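Local atomic coordinates of MaoC-like dehydratase (Rhodospirillum rubrum, PDB entry 3EXZ), a protein that probably acts as a lyase that hydrates or dehydrates acyl thioesters, as in other hot-dog-fold MaoC-like dehydratases, and assembles as a dimer. Residues Leu3-Leu8 and Val140-Arg145; Phe14-His19 and Val69-Pro74; Ala24-Phe29 and Gly57-Ala62; Thr84-Pro89 and Gln134-Lys139; Val100-Leu105 and Cys121-Leu126. All coordinates share one frame; numbering follows the deposited sequence.

Interaction 1: Leu3-Leu8 and Val140-Arg145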
# COMPACT_ATOMS: atom_id res chain seq x y z
N LEU A 3 13.99 18.46 6.32
CA LEU A 3 13.47 18.61 7.67
C LEU A 3 13.89 17.48 8.61
O LEU A 3 14.04 16.33 8.19
CB LEU A 3 11.94 18.67 7.63
CG LEU A 3 11.30 20.05 7.37
CD1 LEU A 3 12.10 20.80 6.32
CD2 LEU A 3 9.86 19.88 6.94
N PHE A 4 14.13 17.84 9.87
CA PHE A 4 14.42 16.84 10.89
C PHE A 4 13.30 16.99 11.94
O PHE A 4 12.42 17.86 11.80
CB PHE A 4 15.78 17.05 11.55
CG PHE A 4 16.94 16.88 10.62
CD1 PHE A 4 17.57 15.65 10.46
CD2 PHE A 4 17.44 17.99 9.93
CE1 PHE A 4 18.69 15.52 9.63
CE2 PHE A 4 18.56 17.86 9.10
CZ PHE A 4 19.18 16.63 8.96
N LEU A 5 13.33 16.16 12.97
CA LEU A 5 12.32 16.17 14.03
C LEU A 5 12.05 17.56 14.61
O LEU A 5 10.90 17.93 14.84
CB LEU A 5 12.76 15.24 15.17
CG LEU A 5 11.71 14.44 15.96
CD1 LEU A 5 12.31 14.00 17.30
CD2 LEU A 5 10.47 15.28 16.18
N GLU A 6 13.11 18.33 14.84
CA GLU A 6 12.97 19.66 15.42
C GLU A 6 12.14 20.62 14.58
O GLU A 6 11.50 21.53 15.11
CB GLU A 6 14.35 20.31 15.66
CG GLU A 6 15.24 19.60 16.67
CD GLU A 6 16.09 18.50 16.06
OE1 GLU A 6 15.75 18.03 14.95
OE2 GLU A 6 17.10 18.10 16.68
N ASP A 7 12.13 20.40 13.28
CA ASP A 7 11.41 21.29 12.37
C ASP A 7 9.92 21.02 12.24
O ASP A 7 9.19 21.80 11.64
CB ASP A 7 12.04 21.20 10.97
CG ASP A 7 13.53 21.49 10.97
OD1 ASP A 7 13.90 22.67 11.19
OD2 ASP A 7 14.33 20.55 10.74
N LEU A 8 9.47 19.92 12.83
CA LEU A 8 8.08 19.52 12.72
C LEU A 8 7.18 19.94 13.87
O LEU A 8 7.63 19.99 15.01
CB LEU A 8 8.01 17.99 12.58
CG LEU A 8 8.78 17.34 11.41
CD1 LEU A 8 8.66 15.82 11.47
CD2 LEU A 8 8.24 17.87 10.10
N VAL A 140 5.41 7.54 10.91
CA VAL A 140 6.75 7.59 10.36
C VAL A 140 7.75 7.78 11.50
O VAL A 140 7.44 8.39 12.52
CB VAL A 140 6.83 8.75 9.32
CG1 VAL A 140 8.20 8.82 8.69
CG2 VAL A 140 5.77 8.55 8.26
N VAL A 141 8.95 7.22 11.33
CA VAL A 141 10.00 7.33 12.34
C VAL A 141 10.90 8.49 11.94
O VAL A 141 11.58 8.44 10.91
CB VAL A 141 10.85 6.05 12.44
CG1 VAL A 141 11.73 6.12 13.68
CG2 VAL A 141 9.96 4.82 12.48
N VAL A 142 10.91 9.53 12.76
CA VAL A 142 11.72 10.70 12.50
C VAL A 142 12.72 11.02 13.60
O VAL A 142 12.34 11.22 14.77
CB VAL A 142 10.83 11.96 12.29
CG1 VAL A 142 11.70 13.14 11.89
CG2 VAL A 142 9.78 11.69 11.22
N PHE A 143 13.99 11.07 13.23
CA PHE A 143 15.07 11.39 14.16
C PHE A 143 15.39 12.89 14.11
O PHE A 143 15.11 13.57 13.12
CB PHE A 143 16.34 10.63 13.77
CG PHE A 143 16.26 9.15 13.98
CD1 PHE A 143 16.84 8.55 15.09
CD2 PHE A 143 15.61 8.34 13.05
CE1 PHE A 143 16.76 7.17 15.29
CE2 PHE A 143 15.52 6.96 13.25
CZ PHE A 143 16.10 6.38 14.36
N ARG A 144 15.97 13.42 15.19
CA ARG A 144 16.38 14.82 15.17
C ARG A 144 17.75 14.87 14.46
O ARG A 144 18.42 13.85 14.31
CB ARG A 144 16.42 15.41 16.58
CG ARG A 144 16.91 14.50 17.68
CD ARG A 144 16.42 15.03 19.03
NE ARG A 144 16.48 16.48 19.10
CZ ARG A 144 16.37 17.21 20.21
NH1 ARG A 144 16.17 16.61 21.38
NH2 ARG A 144 16.45 18.53 20.15
N ARG A 145 18.13 16.05 13.97
CA ARG A 145 19.39 16.21 13.25
C ARG A 145 20.56 15.77 14.10
O ARG A 145 20.68 16.14 15.26
CB ARG A 145 19.60 17.66 12.81
CG ARG A 145 19.51 18.70 13.91
CD ARG A 145 18.14 19.37 13.92
NE ARG A 145 17.76 19.78 12.57
CZ ARG A 145 17.35 21.00 12.24
NH1 ARG A 145 17.26 21.94 13.17
NH2 ARG A 145 17.05 21.28 10.98
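A salt-bridge network of Glu6, Asp7, Arg144 and Arg145 closes the two ends of the chain on each other: the 3-10 turn of 5-7, ahead of the first strand of the hot-dog sheet, meets the end of strand 132-143 at the protein surface. The backbone starts the join, with Leu5 N giving a hydrogen bond to Phe143 O (3.1 Å). Glu6 then reaches over to the residues that follow the strand. Its OE1 takes the backbone N-H of Arg145 on its syn lone pair at 3.2 Å, while the salt bridge to Arg144 rests on a less certain OE2. Beside it Asp7 OD2 is shared. Phe4 N donates to its anti lone pair in a nearly straight bond of 2.9 Å, and Arg145 NH2 lies 2.8 Å from the same OD2, which sits over the guanidinium face, so this bridge is one of charge alone. The Arg145 chain, bent at chi2 and chi3, passes over one face of the Phe4 ring: Arg145 CB stands over the ring centre in a CH-pi contact, 3.5 Å from the centroid, and the guanidinium plane is turned 61° from the ring. An alanine in place of Phe4 would probably strip this support from the Arg145 chain and set its guanidinium free to turn away from Asp7. Ala76, Gln77 and Pro146 also touch the Phe4 side chain. Toward the sheet, Leu5 CB packs against Val142 CG1 at 4.0 Å, and Leu8 meets the same methyl group tip to tip, CD1 to CG1 4.1 Å.

Interaction 2: Phe14-His19 and Val69-Pro74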
# COMPACT_ATOMS: atom_id res chain seq x y z
N PHE A 14 2.03 19.96 4.27
CA PHE A 14 2.99 19.82 3.18
C PHE A 14 2.27 19.45 1.89
O PHE A 14 1.28 18.72 1.90
CB PHE A 14 4.02 18.75 3.50
CG PHE A 14 4.87 19.06 4.68
CD1 PHE A 14 5.98 19.89 4.57
CD2 PHE A 14 4.50 18.60 5.94
CE1 PHE A 14 6.70 20.27 5.69
CE2 PHE A 14 5.21 18.98 7.07
CZ PHE A 14 6.31 19.82 6.95
N ASP A 15 2.80 19.95 0.78
CA ASP A 15 2.20 19.69 -0.51
C ASP A 15 3.17 19.19 -1.53
O ASP A 15 4.28 19.70 -1.64
CB ASP A 15 1.49 20.94 -0.99
CG ASP A 15 0.01 20.77 -1.00
OD1 ASP A 15 -0.52 20.32 -2.04
OD2 ASP A 15 -0.63 21.05 0.04
N SER A 16 2.76 18.18 -2.29
CA SER A 16 3.63 17.60 -3.29
C SER A 16 3.39 18.23 -4.66
O SER A 16 2.45 19.01 -4.85
CB SER A 16 3.35 16.10 -3.43
OG SER A 16 2.20 15.85 -4.24
N ALA A 17 4.28 17.90 -5.60
CA ALA A 17 4.12 18.33 -6.98
C ALA A 17 3.05 17.36 -7.55
O ALA A 17 2.56 16.45 -6.85
CB ALA A 17 5.42 18.22 -7.75
N ARG A 18 2.71 17.54 -8.82
CA ARG A 18 1.65 16.78 -9.45
C ARG A 18 2.10 15.62 -10.30
O ARG A 18 3.25 15.56 -10.72
CB ARG A 18 0.79 17.75 -10.28
CG ARG A 18 -0.53 18.19 -9.63
CD ARG A 18 -0.55 19.66 -9.23
NE ARG A 18 -0.22 19.87 -7.83
CZ ARG A 18 -0.99 20.54 -6.96
NH1 ARG A 18 -2.14 21.06 -7.36
NH2 ARG A 18 -0.59 20.69 -5.70
N HIS A 19 1.20 14.68 -10.51
CA HIS A 19 1.52 13.53 -11.34
C HIS A 19 0.27 13.15 -12.13
O HIS A 19 -0.83 13.06 -11.58
CB HIS A 19 1.99 12.35 -10.48
CG HIS A 19 2.22 11.09 -11.24
ND1 HIS A 19 3.41 10.80 -11.87
CD2 HIS A 19 1.41 10.04 -11.48
CE1 HIS A 19 3.33 9.62 -12.45
NE2 HIS A 19 2.12 9.13 -12.23
N VAL A 69 8.11 11.15 -1.39
CA VAL A 69 9.55 11.10 -1.34
C VAL A 69 10.21 12.24 -2.09
O VAL A 69 11.14 12.87 -1.58
CB VAL A 69 10.07 9.73 -1.88
CG1 VAL A 69 11.55 9.82 -2.22
CG2 VAL A 69 9.86 8.65 -0.84
N THR A 70 9.71 12.53 -3.29
CA THR A 70 10.33 13.56 -4.10
C THR A 70 9.89 15.00 -3.83
O THR A 70 10.65 15.93 -4.09
CB THR A 70 10.21 13.21 -5.62
OG1 THR A 70 8.83 13.07 -5.99
CG2 THR A 70 10.95 11.90 -5.92
N SER A 71 8.71 15.19 -3.26
CA SER A 71 8.27 16.55 -2.98
C SER A 71 7.32 16.76 -1.80
O SER A 71 7.42 17.77 -1.10
CB SER A 71 7.61 17.16 -4.23
OG SER A 71 6.58 16.33 -4.75
N GLY A 72 6.43 15.80 -1.57
CA GLY A 72 5.43 15.95 -0.53
C GLY A 72 5.81 15.96 0.95
O GLY A 72 5.21 16.70 1.72
N LEU A 73 6.76 15.12 1.34
CA LEU A 73 7.22 15.04 2.72
C LEU A 73 8.73 15.13 2.61
O LEU A 73 9.44 14.14 2.33
CB LEU A 73 6.76 13.73 3.39
CG LEU A 73 6.20 13.82 4.83
CD1 LEU A 73 6.28 12.44 5.46
CD2 LEU A 73 6.98 14.82 5.67
N PRO A 74 9.27 16.34 2.81
CA PRO A 74 10.68 16.70 2.74
C PRO A 74 11.61 16.29 3.87
O PRO A 74 12.44 17.08 4.28
CB PRO A 74 10.67 18.22 2.58
CG PRO A 74 9.19 18.59 2.40
CD PRO A 74 8.47 17.53 3.15
O HOH W 1 2.30 15.92 0.98
O HOH W 2 6.61 19.93 0.34
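Ser71 and Gly72, which end helix 57-72, and Pro74 just beyond it lie successively against Ala17, Ser16 and Phe14 of the edge strand. At Ser71 the hydroxyl sits between the backbone N and the carbonyl carbon (chi1 53°), where OG accepts the N-H of Ala17 at 2.9 Å in an almost straight bond of 176°. The same OG is hydrogen-bonded to Leu67 O one turn back in the helix. Ser71 O takes a proton from a water, 2.7 Å away, that also donates to Asp15 O. At Gly72 the chains come to 3.7 Å between its CA and Ser16 CA, and Gly72 CA packs against Ser16 CB at 3.6 Å. This is the helix wrapped by the sheet in the hot-dog fold, and here its end is fastened to the outermost strand, 13-20. Ser16 OG gives its proton to Ala17 O at 2.7 Å and is also hydrogen-bonded to Val100 N on the neighbouring strand. Leu73 leaves the helical path and turns its side chain onto Ile79. Beyond it, Pro74 brings its ring obliquely to Phe14, with CD 3.7 Å from Phe14 CD1, while Leu3 also packs on the phenyl ring.

Interaction 3: Ala24-Phe29 and Gly57-Ala62; sequences AAIKAF and GWHTAA
Phe29 and His59 form an offset stack that joins helix 23-33 to the start of helix 57-72, the long helix that the sheet of the hot-dog fold wraps. The two short helical segments run at 107° to each other, their axes 10.3 Å apart, and the side chains fill the interval by sliding past each other in opposite directions. Both have CG anti to the backbone N (chi1 -175° for Phe29), which sets each CG away from its own backbone N and lets the rings overlap. The ring planes are 8° apart and the centroids 4.6 Å. Because of the offset, each ring covers the root of its partner: Phe29 CB stands over the centre of the imidazole, 3.7 Å from its centroid, and His59 CA lies over the phenyl face, displaced toward the rim. His59 CB is closer still to the phenyl, 3.4 Å from Phe29 CD2. Around this pair the phenyl ring reaches Ala62, with CE1 4.1 Å from the CB methyl, and Trp58, through CE2 and the tryptophan CB. The second subunit adds its own Phe29 against this one and its Phe33 against Ala62, placing the stack beside the dimer interface. The imidazole in turn reaches helix 23-33, where CE1 lies 3.3 Å from Ala25 O. On the ND1 side a water gives this buried ring a polar partner and is likely to steady its rotation. That water links the helices, donating a proton to Ile26 O and lying 2.9 Å from His59 ND1.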
# COMPACT_ATOMS: atom_id res chain seq x y z
N ALA A 24 -2.14 3.60 -20.03
CA ALA A 24 -1.08 2.63 -20.23
C ALA A 24 -0.26 2.35 -18.97
O ALA A 24 0.21 1.22 -18.77
CB ALA A 24 -0.15 3.08 -21.37
N ALA A 25 -0.11 3.36 -18.12
CA ALA A 25 0.64 3.22 -16.87
C ALA A 25 -0.22 2.42 -15.87
O ALA A 25 0.30 1.66 -15.06
CB ALA A 25 1.00 4.60 -16.30
N ILE A 26 -1.53 2.60 -15.94
CA ILE A 26 -2.44 1.85 -15.08
C ILE A 26 -2.32 0.35 -15.45
O ILE A 26 -2.14 -0.50 -14.58
CB ILE A 26 -3.89 2.34 -15.26
CG1 ILE A 26 -4.00 3.75 -14.66
CG2 ILE A 26 -4.86 1.36 -14.63
CD1 ILE A 26 -5.36 4.41 -14.83
N LYS A 27 -2.37 0.04 -16.75
CA LYS A 27 -2.27 -1.35 -17.24
C LYS A 27 -0.90 -1.97 -17.01
O LYS A 27 -0.79 -3.15 -16.66
CB LYS A 27 -2.64 -1.40 -18.72
CG LYS A 27 -4.03 -0.87 -19.01
CD LYS A 27 -4.36 -0.91 -20.49
CE LYS A 27 -5.78 -0.44 -20.73
NZ LYS A 27 -6.06 -0.19 -22.17
N ALA A 28 0.15 -1.18 -17.20
CA ALA A 28 1.52 -1.65 -16.96
C ALA A 28 1.65 -2.04 -15.47
O ALA A 28 2.09 -3.14 -15.16
CB ALA A 28 2.53 -0.55 -17.33
N PHE A 29 1.28 -1.15 -14.55
CA PHE A 29 1.37 -1.52 -13.13
C PHE A 29 0.43 -2.68 -12.76
O PHE A 29 0.82 -3.62 -12.09
CB PHE A 29 1.04 -0.34 -12.23
CG PHE A 29 1.24 -0.60 -10.76
CD1 PHE A 29 2.41 -0.22 -10.12
CD2 PHE A 29 0.27 -1.28 -10.02
CE1 PHE A 29 2.59 -0.45 -8.76
CE2 PHE A 29 0.44 -1.51 -8.66
CZ PHE A 29 1.61 -1.12 -8.03
N GLY A 57 -5.61 0.32 -6.26
CA GLY A 57 -5.39 1.11 -5.06
C GLY A 57 -3.90 1.05 -4.72
O GLY A 57 -3.35 2.02 -4.19
N TRP A 58 -3.24 -0.06 -5.07
CA TRP A 58 -1.81 -0.24 -4.80
C TRP A 58 -0.92 0.56 -5.74
O TRP A 58 0.23 0.85 -5.43
CB TRP A 58 -1.48 -1.72 -4.80
CG TRP A 58 -2.29 -2.41 -3.78
CD1 TRP A 58 -3.35 -3.25 -3.99
CD2 TRP A 58 -2.16 -2.27 -2.36
NE1 TRP A 58 -3.89 -3.65 -2.79
CE2 TRP A 58 -3.17 -3.07 -1.77
CE3 TRP A 58 -1.27 -1.57 -1.53
CZ2 TRP A 58 -3.34 -3.16 -0.38
CZ3 TRP A 58 -1.44 -1.67 -0.15
CH2 TRP A 58 -2.46 -2.45 0.41
N HIS A 59 -1.48 0.93 -6.89
CA HIS A 59 -0.77 1.75 -7.86
C HIS A 59 -0.86 3.20 -7.33
O HIS A 59 0.12 3.94 -7.32
CB HIS A 59 -1.41 1.61 -9.24
CG HIS A 59 -0.72 2.39 -10.31
ND1 HIS A 59 -1.30 2.63 -11.54
CD2 HIS A 59 0.51 2.95 -10.36
CE1 HIS A 59 -0.46 3.32 -12.29
NE2 HIS A 59 0.65 3.52 -11.60
N THR A 60 -2.05 3.59 -6.87
CA THR A 60 -2.26 4.92 -6.28
C THR A 60 -1.35 5.07 -5.04
O THR A 60 -0.74 6.12 -4.84
CB THR A 60 -3.74 5.11 -5.90
OG1 THR A 60 -4.51 5.11 -7.10
CG2 THR A 60 -3.97 6.44 -5.18
N ALA A 61 -1.25 4.02 -4.21
CA ALA A 61 -0.40 4.07 -3.02
C ALA A 61 1.08 4.25 -3.41
O ALA A 61 1.81 5.03 -2.78
CB ALA A 61 -0.60 2.79 -2.15
N ALA A 62 1.53 3.55 -4.46
CA ALA A 62 2.93 3.65 -4.94
C ALA A 62 3.25 5.06 -5.47
O ALA A 62 4.31 5.61 -5.17
CB ALA A 62 3.20 2.60 -6.02
O HOH W 3 -3.14 0.35 -11.78

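Interaction 4: Thr84-Pro89 and Gln134-Lys139; sequences TELSWP and QRSTAK
Thr84 OG1 and Ser136 OG share a hydrogen bond of 2.7 Å on one face of an antiparallel strand pair, 81-87 with 132-143, in the hot-dog sheet. Both hydroxyls stand anti to their backbone N (chi1 -170° and -177°), which brings them together although Thr84 is paired in the sheet with Ala138. The main chains are joined at two hydrogen-bonded pairs. Glu85 N and Thr137 O, 2.9 Å apart, are matched by the return bond from Thr137 N to Glu85 O; Ser87 and Arg135 repeat the pattern, with Arg135 N 2.9 Å from Ser87 O. On the face carrying Glu85 and Ser87, the Arg135 chain leads away from this pair to a salt bridge with Asp124 on the next strand. After Ser87 the strand gives way to Trp88, whose side chain runs beside that of Gln134 and points the same way. The ring and amide planes are 68° apart, and the amide meets the indole at its edge. The Gln134 side chain also lies against Leu86 CD1, its CD 3.5 Å away, and touches Thr60, Ala61 and Thr64 of helix 57-72, while Trp88 sets its ring edge-to-face with Trp58. An alanine in place of Gln134 would probably open a gap between the indole, the Leu86 methyl and the helix. Thr84, Leu86 and Ser87 pair in turn with an antiparallel strand of the second subunit, so the sheet runs on through the dimer. Within the chain, Leu86 bends its CD1 back over the neighbouring strand, 3.5 Å from Ser136 CB.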
# COMPACT_ATOMS: atom_id res chain seq x y z
N THR A 84 0.37 2.06 8.51
CA THR A 84 -0.56 3.08 8.07
C THR A 84 -2.01 2.61 7.97
O THR A 84 -2.28 1.42 7.80
CB THR A 84 -0.16 3.63 6.65
OG1 THR A 84 -0.94 4.78 6.33
CG2 THR A 84 -0.40 2.57 5.56
N GLU A 85 -2.93 3.56 8.13
CA GLU A 85 -4.36 3.31 7.96
C GLU A 85 -4.61 3.80 6.53
O GLU A 85 -4.43 4.99 6.22
CB GLU A 85 -5.20 4.11 8.95
CG GLU A 85 -6.71 3.89 8.85
CD GLU A 85 -7.38 4.53 7.62
OE1 GLU A 85 -6.89 5.57 7.11
OE2 GLU A 85 -8.41 3.99 7.16
N LEU A 86 -5.06 2.90 5.67
CA LEU A 86 -5.24 3.19 4.27
C LEU A 86 -6.67 3.05 3.78
O LEU A 86 -7.35 2.09 4.15
CB LEU A 86 -4.32 2.25 3.48
CG LEU A 86 -3.78 2.66 2.10
CD1 LEU A 86 -3.25 4.10 2.14
CD2 LEU A 86 -2.68 1.69 1.69
N SER A 87 -7.13 4.01 3.00
CA SER A 87 -8.45 3.91 2.42
C SER A 87 -8.47 4.59 1.05
O SER A 87 -7.67 5.51 0.79
CB SER A 87 -9.53 4.52 3.33
OG SER A 87 -9.31 5.89 3.56
N TRP A 88 -9.33 4.12 0.16
CA TRP A 88 -9.47 4.71 -1.17
C TRP A 88 -10.95 5.08 -1.35
O TRP A 88 -11.76 4.26 -1.78
CB TRP A 88 -9.04 3.73 -2.27
CG TRP A 88 -7.63 3.24 -2.09
CD1 TRP A 88 -6.47 3.87 -2.46
CD2 TRP A 88 -7.23 2.01 -1.48
NE1 TRP A 88 -5.38 3.11 -2.13
CE2 TRP A 88 -5.81 1.96 -1.52
CE3 TRP A 88 -7.93 0.94 -0.90
CZ2 TRP A 88 -5.08 0.88 -0.99
CZ3 TRP A 88 -7.20 -0.14 -0.38
CH2 TRP A 88 -5.79 -0.16 -0.44
N PRO A 89 -11.31 6.33 -1.02
CA PRO A 89 -12.70 6.81 -1.14
C PRO A 89 -13.24 6.87 -2.56
O PRO A 89 -14.37 6.46 -2.82
CB PRO A 89 -12.65 8.21 -0.51
CG PRO A 89 -11.43 8.16 0.39
CD PRO A 89 -10.44 7.34 -0.39
N GLN A 134 -7.13 8.63 -2.12
CA GLN A 134 -6.46 7.83 -1.10
C GLN A 134 -6.15 8.65 0.13
O GLN A 134 -5.77 9.82 0.03
CB GLN A 134 -5.13 7.23 -1.59
CG GLN A 134 -4.47 6.30 -0.56
CD GLN A 134 -3.11 5.76 -0.98
OE1 GLN A 134 -2.06 6.25 -0.55
NE2 GLN A 134 -3.13 4.75 -1.85
N ARG A 135 -6.36 8.05 1.29
CA ARG A 135 -5.97 8.68 2.54
C ARG A 135 -5.11 7.64 3.24
O ARG A 135 -5.48 6.47 3.39
CB ARG A 135 -7.15 9.06 3.43
CG ARG A 135 -6.72 9.31 4.87
CD ARG A 135 -7.84 9.96 5.66
NE ARG A 135 -8.10 11.32 5.19
CZ ARG A 135 -8.91 12.17 5.81
NH1 ARG A 135 -9.53 11.81 6.93
NH2 ARG A 135 -9.09 13.39 5.31
N SER A 136 -3.92 8.08 3.64
CA SER A 136 -2.97 7.25 4.33
C SER A 136 -2.57 7.96 5.62
O SER A 136 -1.89 8.99 5.58
CB SER A 136 -1.74 7.01 3.43
OG SER A 136 -0.80 6.15 4.03
N THR A 137 -3.04 7.46 6.76
CA THR A 137 -2.68 8.02 8.07
C THR A 137 -1.52 7.11 8.50
O THR A 137 -1.72 6.02 9.04
CB THR A 137 -3.85 7.95 9.05
OG1 THR A 137 -4.96 8.65 8.49
CG2 THR A 137 -3.47 8.59 10.38
N ALA A 138 -0.31 7.57 8.25
CA ALA A 138 0.89 6.80 8.53
C ALA A 138 1.68 7.22 9.75
O ALA A 138 1.63 8.37 10.17
CB ALA A 138 1.83 6.87 7.28
N LYS A 139 2.38 6.26 10.35
CA LYS A 139 3.25 6.57 11.47
C LYS A 139 4.67 6.43 10.89
O LYS A 139 5.08 5.36 10.44
CB LYS A 139 3.04 5.60 12.63
CG LYS A 139 1.70 5.77 13.32
CD LYS A 139 1.44 4.64 14.30
CE LYS A 139 0.21 4.93 15.16
NZ LYS A 139 0.25 6.30 15.75

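Interaction 5: Val100-Leu105 and Cys121-Leu126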
# COMPACT_ATOMS: atom_id res chain seq x y z
N VAL A 100 -0.35 15.27 -3.48
CA VAL A 100 -0.63 14.88 -2.11
C VAL A 100 -0.54 16.02 -1.12
O VAL A 100 0.36 16.86 -1.21
CB VAL A 100 0.33 13.76 -1.65
CG1 VAL A 100 -0.13 13.19 -0.30
CG2 VAL A 100 0.41 12.66 -2.71
N GLU A 101 -1.52 16.07 -0.21
CA GLU A 101 -1.54 17.06 0.87
C GLU A 101 -1.35 16.33 2.22
O GLU A 101 -2.22 15.58 2.67
CB GLU A 101 -2.85 17.86 0.86
CG GLU A 101 -2.85 18.97 -0.18
CD GLU A 101 -4.20 19.66 -0.30
OE1 GLU A 101 -5.01 19.57 0.65
OE2 GLU A 101 -4.44 20.31 -1.35
N THR A 102 -0.21 16.56 2.88
CA THR A 102 0.09 15.88 4.13
C THR A 102 0.01 16.77 5.37
O THR A 102 0.49 17.91 5.36
CB THR A 102 1.50 15.21 4.05
OG1 THR A 102 1.57 14.40 2.87
CG2 THR A 102 1.76 14.31 5.27
N THR A 103 -0.61 16.26 6.43
CA THR A 103 -0.74 17.00 7.68
C THR A 103 -0.18 16.20 8.85
O THR A 103 -0.45 15.00 8.97
CB THR A 103 -2.22 17.32 8.03
OG1 THR A 103 -2.85 18.01 6.94
CG2 THR A 103 -2.32 18.19 9.30
N VAL A 104 0.64 16.84 9.69
CA VAL A 104 1.19 16.20 10.89
C VAL A 104 0.06 16.28 11.95
O VAL A 104 -0.39 17.37 12.32
CB VAL A 104 2.43 16.95 11.42
CG1 VAL A 104 3.00 16.22 12.64
CG2 VAL A 104 3.48 17.04 10.32
N LEU A 105 -0.38 15.12 12.42
CA LEU A 105 -1.47 15.04 13.39
C LEU A 105 -0.98 14.88 14.81
O LEU A 105 -1.68 15.25 15.76
CB LEU A 105 -2.39 13.84 13.06
CG LEU A 105 -3.14 13.81 11.72
CD1 LEU A 105 -4.23 12.74 11.76
CD2 LEU A 105 -3.75 15.18 11.44
N CYS A 121 1.49 11.12 10.20
CA CYS A 121 1.26 11.95 9.03
C CYS A 121 0.06 11.47 8.25
O CYS A 121 -0.02 10.30 7.87
CB CYS A 121 2.48 11.92 8.10
SG CYS A 121 4.00 12.43 8.89
N GLN A 122 -0.88 12.38 8.01
CA GLN A 122 -2.07 12.04 7.25
C GLN A 122 -1.94 12.62 5.85
O GLN A 122 -2.04 13.83 5.66
CB GLN A 122 -3.32 12.58 7.93
CG GLN A 122 -4.60 12.21 7.21
CD GLN A 122 -5.84 12.50 8.02
OE1 GLN A 122 -6.27 11.69 8.86
NE2 GLN A 122 -6.42 13.67 7.80
N SER A 123 -1.72 11.75 4.88
CA SER A 123 -1.59 12.17 3.49
C SER A 123 -2.87 11.89 2.70
O SER A 123 -3.34 10.75 2.66
CB SER A 123 -0.42 11.46 2.82
OG SER A 123 0.78 11.66 3.54
N ASP A 124 -3.42 12.93 2.10
CA ASP A 124 -4.62 12.80 1.28
C ASP A 124 -4.18 13.02 -0.17
O ASP A 124 -3.64 14.08 -0.51
CB ASP A 124 -5.68 13.82 1.67
CG ASP A 124 -6.43 13.44 2.94
OD1 ASP A 124 -7.30 14.22 3.37
OD2 ASP A 124 -6.17 12.35 3.50
N THR A 125 -4.39 12.01 -1.01
CA THR A 125 -4.05 12.11 -2.42
C THR A 125 -5.33 12.57 -3.10
O THR A 125 -6.38 11.94 -2.99
CB THR A 125 -3.60 10.75 -2.97
OG1 THR A 125 -2.74 10.14 -2.00
CG2 THR A 125 -2.83 10.94 -4.30
N LEU A 126 -5.23 13.69 -3.81
CA LEU A 126 -6.39 14.27 -4.47
C LEU A 126 -6.22 14.41 -5.97
O LEU A 126 -5.10 14.58 -6.46
CB LEU A 126 -6.63 15.69 -3.92
CG LEU A 126 -6.48 15.96 -2.41
CD1 LEU A 126 -6.38 17.46 -2.16
CD2 LEU A 126 -7.66 15.37 -1.66
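Thr103 O takes the backbone N-H of Gln122 at 2.8 Å in a nearly straight bond (176°), and the CA of Cys121 also approaches this oxygen, at 3.5 Å. The bond belongs to the beta hairpin of strands 97-109 and 116-126, the middle of the antiparallel hot-dog sheet. Thr103 N returns a bond to Gln122 O, and a second hydrogen-bonded pair follows at Glu101 and Asp124, where Glu101 N lies 2.9 Å from Asp124 O. Between them Thr102 and Ser123 form a non-hydrogen-bonded pair in the backbone, yet their side chains meet: both hydroxyls are anti to the carbonyl carbon (chi1 -52° and -56°), and Thr102 OG1 and Ser123 OG share a hydrogen bond of 2.9 Å. That face carries Val100 and Cys121 as well, and is covered by Leu67 and Leu68 of helix 57-72. Val100 sends CG1 to Ser123 CB (3.6 Å) and CG2 to the Thr125 methyl, whereas Thr102 CG2 rests on Cys121 CB. Thr125 OG1 bonds to Thr64 of the same helix. The other face is more polar. Asp124 is engaged by Arg135 of the next strand, and Glu101 OE2 by His99. The extended Glu101 chain crosses Leu126 at about a right angle, its carboxylate beside the leucine methyl. At the far end Leu105 CD1 lies 3.7 Å from Gln122 OE1.

Overall arrangement
Interactions 1, 2, 4 and 5 all reach one five-stranded antiparallel sheet; interaction 3 joins two helices and touches interaction 4, and lies about 30 Å from interaction 1 between centres. Interactions 4 and 5 are neighbours, centres about 9 Å apart, on strands 132-143 and 116-126; interaction 2 touches interaction 5, since strand 13-20 lies beside 97-109. Helix 57-72 carries interaction 3 at its start and interaction 2 at its end. Along the chain interaction 1 encloses the rest: 3 is nested in 2, 5 in 4, and those two loops follow in series. Interaction 1 brings the N-terminal turn against the end of the last strand. Interactions 1 to 4 touch the second subunit, interaction 5 does not.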